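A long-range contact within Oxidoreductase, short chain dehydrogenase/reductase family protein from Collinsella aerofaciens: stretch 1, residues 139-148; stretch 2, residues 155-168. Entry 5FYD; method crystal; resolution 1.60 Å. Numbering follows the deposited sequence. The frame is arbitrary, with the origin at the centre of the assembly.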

# COMPACT_ATOMS: atom_id res chain seq x y z
N ILE A 139 -2.87 -14.52 21.20
CA ILE A 139 -3.80 -13.63 20.49
C ILE A 139 -3.43 -13.68 19.04
O ILE A 139 -2.36 -13.22 18.67
CB ILE A 139 -3.74 -12.16 20.98
CG1 ILE A 139 -4.12 -12.08 22.47
CG2 ILE A 139 -4.64 -11.26 20.12
CD1 ILE A 139 -3.88 -10.71 23.08
N ASN A 140 -4.29 -14.26 18.21
CA ASN A 140 -4.04 -14.29 16.79
C ASN A 140 -4.86 -13.22 16.10
O ASN A 140 -5.93 -12.84 16.56
CB ASN A 140 -4.34 -15.66 16.20
CG ASN A 140 -3.41 -16.71 16.71
OD1 ASN A 140 -2.22 -16.46 16.92
ND2 ASN A 140 -3.94 -17.92 16.91
N VAL A 141 -4.34 -12.73 14.98
CA VAL A 141 -4.94 -11.62 14.26
C VAL A 141 -5.64 -12.11 13.00
O VAL A 141 -5.03 -12.76 12.15
CB VAL A 141 -3.86 -10.58 13.93
CG1 VAL A 141 -4.45 -9.41 13.15
CG2 VAL A 141 -3.21 -10.12 15.22
N SER A 142 -6.93 -11.82 12.91
CA SER A 142 -7.68 -12.02 11.67
C SER A 142 -8.08 -10.69 11.03
O SER A 142 -7.64 -9.59 11.46
CB SER A 142 -8.89 -12.92 11.95
OG SER A 142 -9.48 -13.36 10.73
N SER A 143 -8.93 -10.78 10.01
CA SER A 143 -9.34 -9.63 9.22
C SER A 143 -10.80 -9.76 8.92
O SER A 143 -11.32 -10.88 8.76
CB SER A 143 -8.57 -9.63 7.92
OG SER A 143 -9.02 -8.57 7.10
N MET A 144 -11.48 -8.62 8.83
CA MET A 144 -12.86 -8.57 8.39
C MET A 144 -13.10 -9.25 7.03
O MET A 144 -14.20 -9.75 6.82
CB MET A 144 -13.38 -7.12 8.41
CG MET A 144 -13.74 -6.71 9.84
SD MET A 144 -14.06 -4.96 9.98
CE MET A 144 -15.61 -4.85 9.09
N THR A 145 -12.07 -9.34 6.18
CA THR A 145 -12.16 -10.11 4.94
C THR A 145 -12.46 -11.59 5.20
O THR A 145 -13.05 -12.26 4.34
CB THR A 145 -10.88 -9.99 4.07
OG1 THR A 145 -9.76 -10.50 4.80
CG2 THR A 145 -10.62 -8.57 3.65
N GLY A 146 -12.05 -12.09 6.36
CA GLY A 146 -12.40 -13.44 6.78
C GLY A 146 -13.88 -13.67 7.06
O GLY A 146 -14.35 -14.81 7.11
N ILE A 147 -14.62 -12.58 7.26
CA ILE A 147 -16.05 -12.59 7.44
C ILE A 147 -16.79 -12.26 6.14
O ILE A 147 -17.77 -12.93 5.80
CB ILE A 147 -16.46 -11.58 8.55
CG1 ILE A 147 -15.74 -11.93 9.85
CG2 ILE A 147 -17.98 -11.54 8.71
CD1 ILE A 147 -15.87 -10.90 10.93
N SER A 148 -16.33 -11.22 5.43
CA SER A 148 -17.00 -10.74 4.23
C SER A 148 -16.67 -11.53 2.97
O SER A 148 -17.43 -11.48 1.99
CB SER A 148 -16.59 -9.28 3.99
OG SER A 148 -15.22 -9.19 3.63
N GLN A 155 -7.68 -15.41 -1.48
CA GLN A 155 -6.93 -16.04 -0.38
C GLN A 155 -6.72 -15.19 0.88
O GLN A 155 -6.44 -15.75 1.95
CB GLN A 155 -5.59 -16.59 -0.88
CG GLN A 155 -5.64 -18.07 -1.19
CD GLN A 155 -4.34 -18.78 -0.87
OE1 GLN A 155 -4.04 -19.10 0.26
NE2 GLN A 155 -3.57 -19.04 -1.90
N TYR A 156 -6.85 -13.87 0.77
CA TYR A 156 -6.82 -12.95 1.94
C TYR A 156 -7.88 -13.40 2.94
O TYR A 156 -7.58 -13.84 4.06
CB TYR A 156 -7.09 -11.48 1.51
CG TYR A 156 -6.82 -10.34 2.52
CD1 TYR A 156 -6.51 -10.56 3.85
CD2 TYR A 156 -6.86 -9.00 2.07
CE1 TYR A 156 -6.24 -9.51 4.72
CE2 TYR A 156 -6.62 -7.93 2.94
CZ TYR A 156 -6.30 -8.19 4.26
OH TYR A 156 -6.05 -7.12 5.12
N GLY A 157 -9.13 -13.35 2.49
CA GLY A 157 -10.24 -13.73 3.32
C GLY A 157 -10.22 -15.20 3.68
O GLY A 157 -10.56 -15.57 4.80
N ALA A 158 -9.82 -16.05 2.74
CA ALA A 158 -9.85 -17.50 3.00
C ALA A 158 -8.88 -17.85 4.12
O ALA A 158 -9.22 -18.59 5.05
CB ALA A 158 -9.54 -18.29 1.74
N GLY A 159 -7.64 -17.37 4.00
CA GLY A 159 -6.62 -17.59 5.00
C GLY A 159 -6.98 -16.95 6.33
O GLY A 159 -6.81 -17.58 7.40
N LYS A 160 -7.48 -15.72 6.30
CA LYS A 160 -7.88 -15.07 7.54
C LYS A 160 -9.07 -15.78 8.19
O LYS A 160 -9.15 -15.85 9.41
CB LYS A 160 -8.14 -13.57 7.34
CG LYS A 160 -6.89 -12.76 7.10
CD LYS A 160 -5.85 -13.05 8.19
CE LYS A 160 -5.01 -11.88 8.59
NZ LYS A 160 -3.96 -12.37 9.52
N ALA A 161 -9.96 -16.36 7.38
CA ALA A 161 -11.06 -17.16 7.95
C ALA A 161 -10.55 -18.44 8.60
O ALA A 161 -11.09 -18.90 9.62
CB ALA A 161 -12.09 -17.48 6.89
N PHE A 162 -9.53 -19.05 8.01
CA PHE A 162 -8.90 -20.22 8.62
C PHE A 162 -8.36 -19.85 10.01
O PHE A 162 -8.62 -20.53 11.02
CB PHE A 162 -7.77 -20.75 7.73
CG PHE A 162 -7.18 -22.03 8.21
CD1 PHE A 162 -6.19 -22.05 9.16
CD2 PHE A 162 -7.66 -23.24 7.70
CE1 PHE A 162 -5.65 -23.24 9.60
CE2 PHE A 162 -7.13 -24.42 8.13
CZ PHE A 162 -6.12 -24.43 9.07
N ILE A 163 -7.62 -18.74 10.07
CA ILE A 163 -7.06 -18.27 11.34
C ILE A 163 -8.19 -17.97 12.34
O ILE A 163 -8.11 -18.36 13.51
CB ILE A 163 -6.18 -17.02 11.15
CG1 ILE A 163 -4.92 -17.40 10.35
CG2 ILE A 163 -5.85 -16.37 12.48
CD1 ILE A 163 -4.09 -16.24 9.87
N LEU A 164 -9.24 -17.30 11.86
CA LEU A 164 -10.38 -16.95 12.71
C LEU A 164 -11.01 -18.21 13.32
O LEU A 164 -11.10 -18.36 14.55
CB LEU A 164 -11.42 -16.19 11.91
CG LEU A 164 -12.72 -15.83 12.61
CD1 LEU A 164 -12.57 -14.95 13.85
CD2 LEU A 164 -13.62 -15.16 11.59
N LYS A 165 -11.44 -19.10 12.46
CA LYS A 165 -12.17 -20.28 12.94
C LYS A 165 -11.31 -21.25 13.75
O LYS A 165 -11.80 -21.85 14.72
CB LYS A 165 -12.89 -20.98 11.79
CG LYS A 165 -13.96 -20.14 11.10
CD LYS A 165 -15.13 -19.77 11.99
CE LYS A 165 -15.74 -18.43 11.59
NZ LYS A 165 -16.67 -17.97 12.61
N MET A 166 -10.04 -21.41 13.37
CA MET A 166 -9.14 -22.24 14.16
C MET A 166 -8.97 -21.65 15.55
O MET A 166 -9.00 -22.36 16.55
CB MET A 166 -7.76 -22.39 13.50
CG MET A 166 -6.88 -23.43 14.19
SD MET A 166 -7.56 -25.08 13.85
CE MET A 166 -6.84 -26.07 15.15
N THR A 167 -8.76 -20.32 15.62
CA THR A 167 -8.50 -19.68 16.92
C THR A 167 -9.76 -19.65 17.77
O THR A 167 -9.68 -19.84 18.99
CB THR A 167 -7.89 -18.29 16.74
OG1 THR A 167 -6.73 -18.40 15.91
CG2 THR A 167 -7.47 -17.70 18.09
N GLU A 168 -10.92 -19.45 17.15
CA GLU A 168 -12.19 -19.50 17.88
C GLU A 168 -12.36 -20.85 18.55
O GLU A 168 -12.73 -20.92 19.72
CB GLU A 168 -13.39 -19.21 16.97
CG GLU A 168 -13.49 -17.75 16.53
CD GLU A 168 -14.69 -17.46 15.65
OE1 GLU A 168 -15.12 -18.33 14.87
OE2 GLU A 168 -15.22 -16.33 15.71

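The most unusual feature of this contact is the meeting of two glycines. Gly-146 and Gly-157 bring their CA atoms to 4.1 Å of each other, so backbone packs directly on backbone. Gly-146 CA lies 3.4 Å from Gly-157 O, in a CA-H...O contact with an angle of 150° at the hydrogen. Gly-157 CA in turn lies 3.3 Å from Thr-145 O. Neither position has room to spare. A CB on Gly-157 would fall 2.5 Å from Thr-145 O, which is a clash. A CB on Gly-146 would point toward the helix and sit 3.1 Å from Ala-161 N, a tight fit. Ala-161, one turn on from Gly-157, keeps the approach close with its small side chain: its CB is 3.5 Å from Gly-146 O.

Away from the glycines the spacing widens. The strand 139-143 and the helix 155-168 approach to 7.2 Å between axes and run at 137°, closer to antiparallel than to parallel. Asn-140 and Thr-167, whose CA atoms are 7.0 Å apart, bridge the gap with side chains. Asn-140 ND2 donates to Thr-167 OG1 at 3.0 Å, and the N-H...O angle of 167° is nearly straight. Thr-167 OG1 in turn donates to Ile-163 O, one turn earlier in the helix, at 2.8 Å, so the hydroxyl both accepts and donates. Asn-140 OD1 is satisfied elsewhere in the structure.

Two more hydrogen bonds use main-chain carbonyls. Lys-160 CB points toward the strand, and its long chain carries NZ to Val-141 O, 2.9 Å away. The methylenes pack on the way: Lys-160 CG is 3.6 Å from Ser-143 CB. Lys-160 loses 68 Å² to the other stretch, the largest share of any residue here. Its carbonyl is used too. Ser-142 OG, with chi1 in t, donates to Lys-160 O at 2.8 Å. That oxygen also accepts the helical bond from Leu-164 N at 2.8 Å. The small serine fits close to the helix, with OG 3.6 Å from Leu-164 CB.

Tyr-156 is joined mainly through its ring. Its CB points sideways, but the end of the side chain comes nearer to stretch 1. Thr-145 lies over one face: CG2 is 4.1 Å from the centroid of the Tyr-156 ring, 12° off the normal, in a CH-pi contact. Thr-145 OG1 is 3.4 Å from Tyr-156 CD1. The same hydroxyl is hydrogen-bonded to Ser-143 OG at 3.1 Å. Threonine suits this place because it offers both a methyl for the ring and a hydroxyl for the serine.

Ile-163 and the pair Ile-147 and Leu-164 add van der Waals contacts. Ile-163 points toward the strand, and its CG2 lies 4.1 Å from Asn-140 CB and 3.7 Å from Val-141 O. Ile-147 CB points away, yet its CG1 reaches 4.2 Å from Leu-164 CD2. In all, 596 Å² is buried, both sides summed. One polar atom, Ser-143 N, is buried by the contact without a partner in the model.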